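Local coordinates for BCL2-like 10 (Danio rerio, PDB 6FBX), which restrains apoptosis as a pro-survival member of the Bcl-2 family, holding the BH3 segment of pro-apoptotic partners such as Bad in a surface groove, at residues Q131-L134 / V135-G139; N111-G114 / S115-A119; A43-M46 / E47-R51. All coordinates share one frame; numbering follows the deposited sequence.

Interaction 1 (Q131-L134 / V135-G139)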
# COMPACT_ATOMS: atom_id res chain seq x y z
N GLN A 131 14.28 2.52 1.48
CA GLN A 131 14.85 3.34 0.41
C GLN A 131 15.89 2.57 -0.39
O GLN A 131 15.98 2.73 -1.61
CB GLN A 131 15.46 4.61 1.00
CG GLN A 131 16.57 4.38 2.01
CD GLN A 131 17.00 5.66 2.70
OE1 GLN A 131 17.90 6.36 2.22
NE2 GLN A 131 16.36 5.98 3.81
N ASP A 132 16.69 1.73 0.27
CA ASP A 132 17.75 1.03 -0.46
C ASP A 132 17.16 0.06 -1.48
O ASP A 132 17.62 0.01 -2.63
CB ASP A 132 18.67 0.29 0.52
CG ASP A 132 19.58 1.24 1.28
OD1 ASP A 132 19.79 2.38 0.82
OD2 ASP A 132 20.09 0.83 2.35
N TRP A 133 16.15 -0.71 -1.10
CA TRP A 133 15.51 -1.61 -2.05
C TRP A 133 14.85 -0.83 -3.18
O TRP A 133 14.99 -1.18 -4.36
CB TRP A 133 14.48 -2.49 -1.35
CG TRP A 133 13.96 -3.56 -2.25
CD1 TRP A 133 14.48 -4.81 -2.41
CD2 TRP A 133 12.83 -3.48 -3.13
NE1 TRP A 133 13.74 -5.52 -3.33
CE2 TRP A 133 12.73 -4.72 -3.79
CE3 TRP A 133 11.91 -2.48 -3.43
CZ2 TRP A 133 11.73 -4.98 -4.73
CZ3 TRP A 133 10.92 -2.74 -4.36
CH2 TRP A 133 10.84 -3.98 -5.00
N LEU A 134 14.11 0.23 -2.84
CA LEU A 134 13.47 1.04 -3.87
C LEU A 134 14.48 1.54 -4.89
O LEU A 134 14.25 1.45 -6.10
CB LEU A 134 12.73 2.22 -3.23
CG LEU A 134 11.27 2.06 -2.84
CD1 LEU A 134 10.77 3.37 -2.25
CD2 LEU A 134 10.41 1.65 -4.02
N VAL A 135 15.60 2.08 -4.42
CA VAL A 135 16.60 2.64 -5.33
C VAL A 135 17.18 1.55 -6.22
O VAL A 135 17.25 1.70 -7.45
CB VAL A 135 17.70 3.37 -4.55
CG1 VAL A 135 18.85 3.76 -5.47
CG2 VAL A 135 17.14 4.60 -3.87
N GLU A 136 17.62 0.44 -5.62
CA GLU A 136 18.27 -0.60 -6.41
C GLU A 136 17.34 -1.19 -7.45
O GLU A 136 17.81 -1.77 -8.43
CB GLU A 136 18.82 -1.70 -5.50
CG GLU A 136 17.82 -2.75 -5.06
CD GLU A 136 18.45 -3.83 -4.20
OE1 GLU A 136 19.69 -3.85 -4.08
OE2 GLU A 136 17.70 -4.67 -3.64
N ASN A 137 16.02 -1.03 -7.27
CA ASN A 137 15.03 -1.52 -8.22
C ASN A 137 14.46 -0.41 -9.10
O ASN A 137 13.43 -0.61 -9.75
CB ASN A 137 13.91 -2.23 -7.47
CG ASN A 137 14.33 -3.59 -6.95
OD1 ASN A 137 14.06 -4.62 -7.57
ND2 ASN A 137 15.00 -3.61 -5.81
N GLY A 138 15.11 0.76 -9.13
CA GLY A 138 14.71 1.80 -10.05
C GLY A 138 13.53 2.63 -9.62
O GLY A 138 12.96 3.35 -10.45
N GLY A 139 13.13 2.54 -8.35
CA GLY A 139 12.01 3.33 -7.86
C GLY A 139 10.73 3.01 -8.60
O GLY A 139 10.54 1.92 -9.15

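Interaction 2 (N111-G114 / S115-A119)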
# COMPACT_ATOMS: atom_id res chain seq x y z
N ASN A 111 -13.34 11.43 8.08
CA ASN A 111 -12.94 12.49 7.17
C ASN A 111 -11.74 12.05 6.33
O ASN A 111 -11.12 11.02 6.57
CB ASN A 111 -12.62 13.77 7.94
CG ASN A 111 -11.49 13.59 8.93
OD1 ASN A 111 -10.76 12.60 8.89
ND2 ASN A 111 -11.33 14.55 9.83
N SER A 112 -11.41 12.88 5.33
CA SER A 112 -10.27 12.60 4.46
C SER A 112 -8.94 12.72 5.19
O SER A 112 -7.92 12.29 4.64
CB SER A 112 -10.29 13.54 3.26
OG SER A 112 -10.06 14.88 3.66
N GLU A 113 -8.92 13.30 6.39
CA GLU A 113 -7.66 13.43 7.12
C GLU A 113 -7.06 12.06 7.43
O GLU A 113 -5.85 11.87 7.33
CB GLU A 113 -7.89 14.22 8.41
CG GLU A 113 -6.65 14.42 9.26
CD GLU A 113 -6.90 15.31 10.46
OE1 GLU A 113 -7.79 16.18 10.38
OE2 GLU A 113 -6.20 15.15 11.48
N GLY A 114 -7.90 11.10 7.81
CA GLY A 114 -7.40 9.76 8.07
C GLY A 114 -6.78 9.13 6.84
O GLY A 114 -5.77 8.44 6.93
N SER A 115 -7.37 9.38 5.67
CA SER A 115 -6.79 8.91 4.42
C SER A 115 -5.36 9.42 4.26
O SER A 115 -4.44 8.65 3.94
CB SER A 115 -7.65 9.35 3.23
OG SER A 115 -8.93 8.76 3.28
N ARG A 116 -5.16 10.72 4.47
CA ARG A 116 -3.84 11.32 4.30
C ARG A 116 -2.82 10.66 5.22
O ARG A 116 -1.68 10.41 4.80
CB ARG A 116 -3.92 12.82 4.57
CG ARG A 116 -2.59 13.56 4.52
CD ARG A 116 -2.30 14.13 3.14
NE ARG A 116 -1.01 14.82 3.10
CZ ARG A 116 -0.61 15.62 2.11
NH1 ARG A 116 -1.40 15.84 1.07
NH2 ARG A 116 0.58 16.19 2.17
N ARG A 117 -3.20 10.38 6.47
CA ARG A 117 -2.26 9.75 7.40
C ARG A 117 -1.80 8.39 6.89
O ARG A 117 -0.63 8.04 7.03
CB ARG A 117 -2.91 9.62 8.78
CG ARG A 117 -3.39 10.93 9.37
CD ARG A 117 -4.22 10.70 10.63
NE ARG A 117 -3.39 10.57 11.83
CZ ARG A 117 -3.19 11.53 12.73
NH1 ARG A 117 -3.76 12.72 12.59
NH2 ARG A 117 -2.42 11.30 13.78
N LEU A 118 -2.71 7.62 6.30
CA LEU A 118 -2.32 6.32 5.75
C LEU A 118 -1.36 6.50 4.58
O LEU A 118 -0.39 5.74 4.45
CB LEU A 118 -3.56 5.54 5.32
CG LEU A 118 -4.28 4.76 6.43
CD1 LEU A 118 -4.44 5.58 7.70
CD2 LEU A 118 -5.63 4.27 5.94
N ALA A 119 -1.61 7.49 3.73
CA ALA A 119 -0.70 7.76 2.62
C ALA A 119 0.70 8.12 3.13
O ALA A 119 1.71 7.64 2.59
CB ALA A 119 -1.25 8.89 1.75

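Interaction 3 (A43-M46 / E47-R51)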
# COMPACT_ATOMS: atom_id res chain seq x y z
N ALA A 43 -3.18 -2.48 -8.46
CA ALA A 43 -3.77 -2.62 -7.13
C ALA A 43 -5.25 -2.98 -7.21
O ALA A 43 -5.75 -3.71 -6.35
CB ALA A 43 -3.57 -1.33 -6.33
N LYS A 44 -5.96 -2.47 -8.22
CA LYS A 44 -7.36 -2.87 -8.39
C LYS A 44 -7.47 -4.29 -8.94
O LYS A 44 -8.43 -5.00 -8.61
CB LYS A 44 -8.08 -1.89 -9.31
CG LYS A 44 -8.50 -0.60 -8.64
CD LYS A 44 -9.57 -0.85 -7.59
CE LYS A 44 -9.97 0.42 -6.89
NZ LYS A 44 -10.95 0.15 -5.80
N GLU A 45 -6.52 -4.71 -9.76
CA GLU A 45 -6.47 -6.10 -10.18
C GLU A 45 -6.33 -7.02 -8.98
O GLU A 45 -7.06 -8.01 -8.84
CB GLU A 45 -5.32 -6.31 -11.17
CG GLU A 45 -5.24 -7.72 -11.73
CD GLU A 45 -4.07 -7.91 -12.68
OE1 GLU A 45 -3.29 -6.95 -12.86
OE2 GLU A 45 -3.93 -9.01 -13.24
N MET A 46 -5.40 -6.70 -8.07
CA MET A 46 -5.23 -7.54 -6.90
C MET A 46 -6.48 -7.52 -6.02
O MET A 46 -6.87 -8.56 -5.48
CB MET A 46 -4.01 -7.12 -6.09
CG MET A 46 -3.60 -8.17 -5.06
SD MET A 46 -2.26 -7.68 -3.97
CE MET A 46 -0.84 -7.87 -5.04
N GLU A 47 -7.13 -6.36 -5.89
CA GLU A 47 -8.36 -6.32 -5.12
C GLU A 47 -9.43 -7.20 -5.75
O GLU A 47 -10.09 -7.99 -5.07
CB GLU A 47 -8.89 -4.89 -4.98
CG GLU A 47 -10.03 -4.83 -3.95
CD GLU A 47 -10.67 -3.46 -3.83
OE1 GLU A 47 -10.07 -2.47 -4.29
OE2 GLU A 47 -11.77 -3.39 -3.25
N GLN A 48 -9.63 -7.06 -7.07
CA GLN A 48 -10.64 -7.85 -7.75
C GLN A 48 -10.39 -9.34 -7.60
O GLN A 48 -11.34 -10.13 -7.55
CB GLN A 48 -10.69 -7.47 -9.23
CG GLN A 48 -11.69 -8.28 -10.05
CD GLN A 48 -11.67 -7.91 -11.52
OE1 GLN A 48 -11.95 -6.76 -11.89
NE2 GLN A 48 -11.33 -8.87 -12.37
N GLN A 49 -9.12 -9.74 -7.51
CA GLN A 49 -8.78 -11.15 -7.37
C GLN A 49 -9.00 -11.67 -5.95
O GLN A 49 -9.10 -12.89 -5.77
CB GLN A 49 -7.33 -11.37 -7.79
CG GLN A 49 -7.11 -11.20 -9.29
CD GLN A 49 -5.67 -11.36 -9.71
OE1 GLN A 49 -4.81 -11.73 -8.91
NE2 GLN A 49 -5.39 -11.07 -10.98
N HIS A 50 -9.09 -10.79 -4.95
CA HIS A 50 -9.22 -11.20 -3.56
C HIS A 50 -10.20 -10.29 -2.81
O HIS A 50 -10.01 -10.01 -1.63
CB HIS A 50 -7.87 -11.19 -2.85
CG HIS A 50 -6.85 -12.09 -3.47
ND1 HIS A 50 -5.93 -11.64 -4.40
CD2 HIS A 50 -6.58 -13.40 -3.28
CE1 HIS A 50 -5.16 -12.65 -4.77
NE2 HIS A 50 -5.53 -13.73 -4.10
N ARG A 51 -11.26 -9.85 -3.49
CA ARG A 51 -12.07 -8.76 -2.97
C ARG A 51 -12.64 -9.09 -1.59
O ARG A 51 -12.56 -8.28 -0.66
CB ARG A 51 -13.20 -8.42 -3.94
CG ARG A 51 -13.98 -7.17 -3.57
CD ARG A 51 -15.05 -6.83 -4.61
NE ARG A 51 -14.50 -6.69 -5.95
CZ ARG A 51 -13.84 -5.62 -6.39
NH1 ARG A 51 -13.63 -4.58 -5.58
NH2 ARG A 51 -13.39 -5.58 -7.63

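Interaction 1 (Q131-L134 / V135-G139)
A Schellman motif ends helix 131-136, and the Asn-137 amide lies over the indole of Trp-133 just where the helix stops. Gly-139 N bonds to Leu-134 O at 2.7 Å and Gly-138 N to Val-135 O at 2.9 Å, with Gly-138 taking the positive phi of the C-prime residue. Trp-133 O accepts twice from Asn-137: ND2 comes at 2.8 Å and the backbone N at 3.1 Å, reaching the oxygen from opposite faces of its carbonyl plane. The ND2 bond is fairly straight and keeps the amide stacked on the ring, the two planes 25° apart, with ND2 3.2 Å from Trp-133 CE2. Asn-137 CB adds a CH-pi contact over the six-membered ring. With CG anti to the backbone N (chi1 -171°), the indole swings toward the helix end, where Glu-136 OE2 approaches Trp-133 CD1 obliquely at 3.4 Å. An alanine in place of Trp-133 would keep the carbonyl but is likely to leave the Asn-137 amide without the flat surface it rests on. Val-135 touches Met-5 and Leu-9 of helix 2-24, while Trp-133 meets Trp-88 of helix 88-107 edge-to-face.

Interaction 2 (N111-G114 / S115-A119)
Glu-113 and Arg-117 lie side by side on the first turns of helix 112-129, an i to i+4 acid-base pair just beyond the Asn-111 N-cap of this helix of the Bcl-2 bundle. Their salt bridge is long: Glu-113 OE2 stands 3.6 Å from Arg-117 NH1, in the guanidinium plane and at its edge. Carboxylate and guanidinium are nearly coplanar, 23° apart, so the acid meets the guanidinium edge-on. The glutamate chain runs extended, its CG anti to the backbone N (chi1 -180°), whereas the arginine bends at chi3 (85°), which brings its guanidinium alongside the acid. Nearer the backbone, Arg-117 CG rests 3.3 Å from Glu-113 O, the same carbonyl that accepts Arg-117 N at 3.2 Å. The next helical bond runs from Leu-118 N to Gly-114 O, and Leu-118 CD1 also packs against that oxygen.

Before this turn, Asn-111 OD1 takes weak bonds from the amides of Glu-113 and Gly-114, capping first-turn amides, which lack the usual i-4 helical carbonyl. Farther out, Arg-116 reaches a salt bridge with Glu-18 of helix 2-24, and Leu-118 settles on Thr-98 and Leu-105 of helix 88-107. Ser-115 packs on both of these helices, its CB 3.3 Å from Ser-112 O.

Interaction 3 (A43-M46 / E47-R51)
Met-46 O accepts three weak hydrogen bonds at the end of helix 34-49: from the backbone N of Gln-49, the backbone N of His-50 and, most unusually, the imidazole ND1 of His-50. ND1 lies 3.4 Å from Met-46 O, which sits at the ring edge and in its plane, so the side chain turns back on the final helical turn. This leaves NE2 for an acidic side chain of the bound peptide, and the weak bond to Met-46 O may favour this ring orientation. Glu-47 carries the other polar cluster. Its OE1 receives Lys-44 NZ at 3.1 Å on the syn side, 27° out of the carboxylate plane, while OE2 pairs with Arg-51 NH1 at 3.2 Å. One buried carboxylate thus answers two cations, in a salt-bridge network of Lys-44, Glu-47 and Arg-51. The lysine chain folds at chi2 (-67°) to run beside the glutamate. On another side of the helix, Glu-45 and Gln-49 run side by side, carboxylate and amide planes perpendicular, with Glu-45 CG 3.4 Å from Gln-49 NE2.

Met-46 and Gln-49 each pack on an aromatic side chain of the peptide, and Glu-45 lies against its backbone. Met-46 also touches Val-92 and Ser-93 of helix 88-107. Glu-45, Met-46, Gln-49 and His-50 thus line part of the BH3-binding groove typical of pro-survival Bcl-2 proteins.

How the interactions relate
All three are local contacts on separate helices, met along the chain in the order interaction 3, interaction 2, interaction 1, and none touches another. Interaction 3 borders the bound BH3 peptide, with four of its residues within reach of it. Interactions 1 and 2 lie on opposite sides of the chain's centre, 26 Å apart between centres, although their helices, 131-136 and 112-129, follow each other in sequence. Interaction 3 is 25 Å from interaction 1 and 21 Å from interaction 2, again between centres. Helices 2-24 and 88-107 are common ground, since side chains from every contact pack on both. Interaction 2 begins a helix, whereas interactions 1 and 3 lie where helices end.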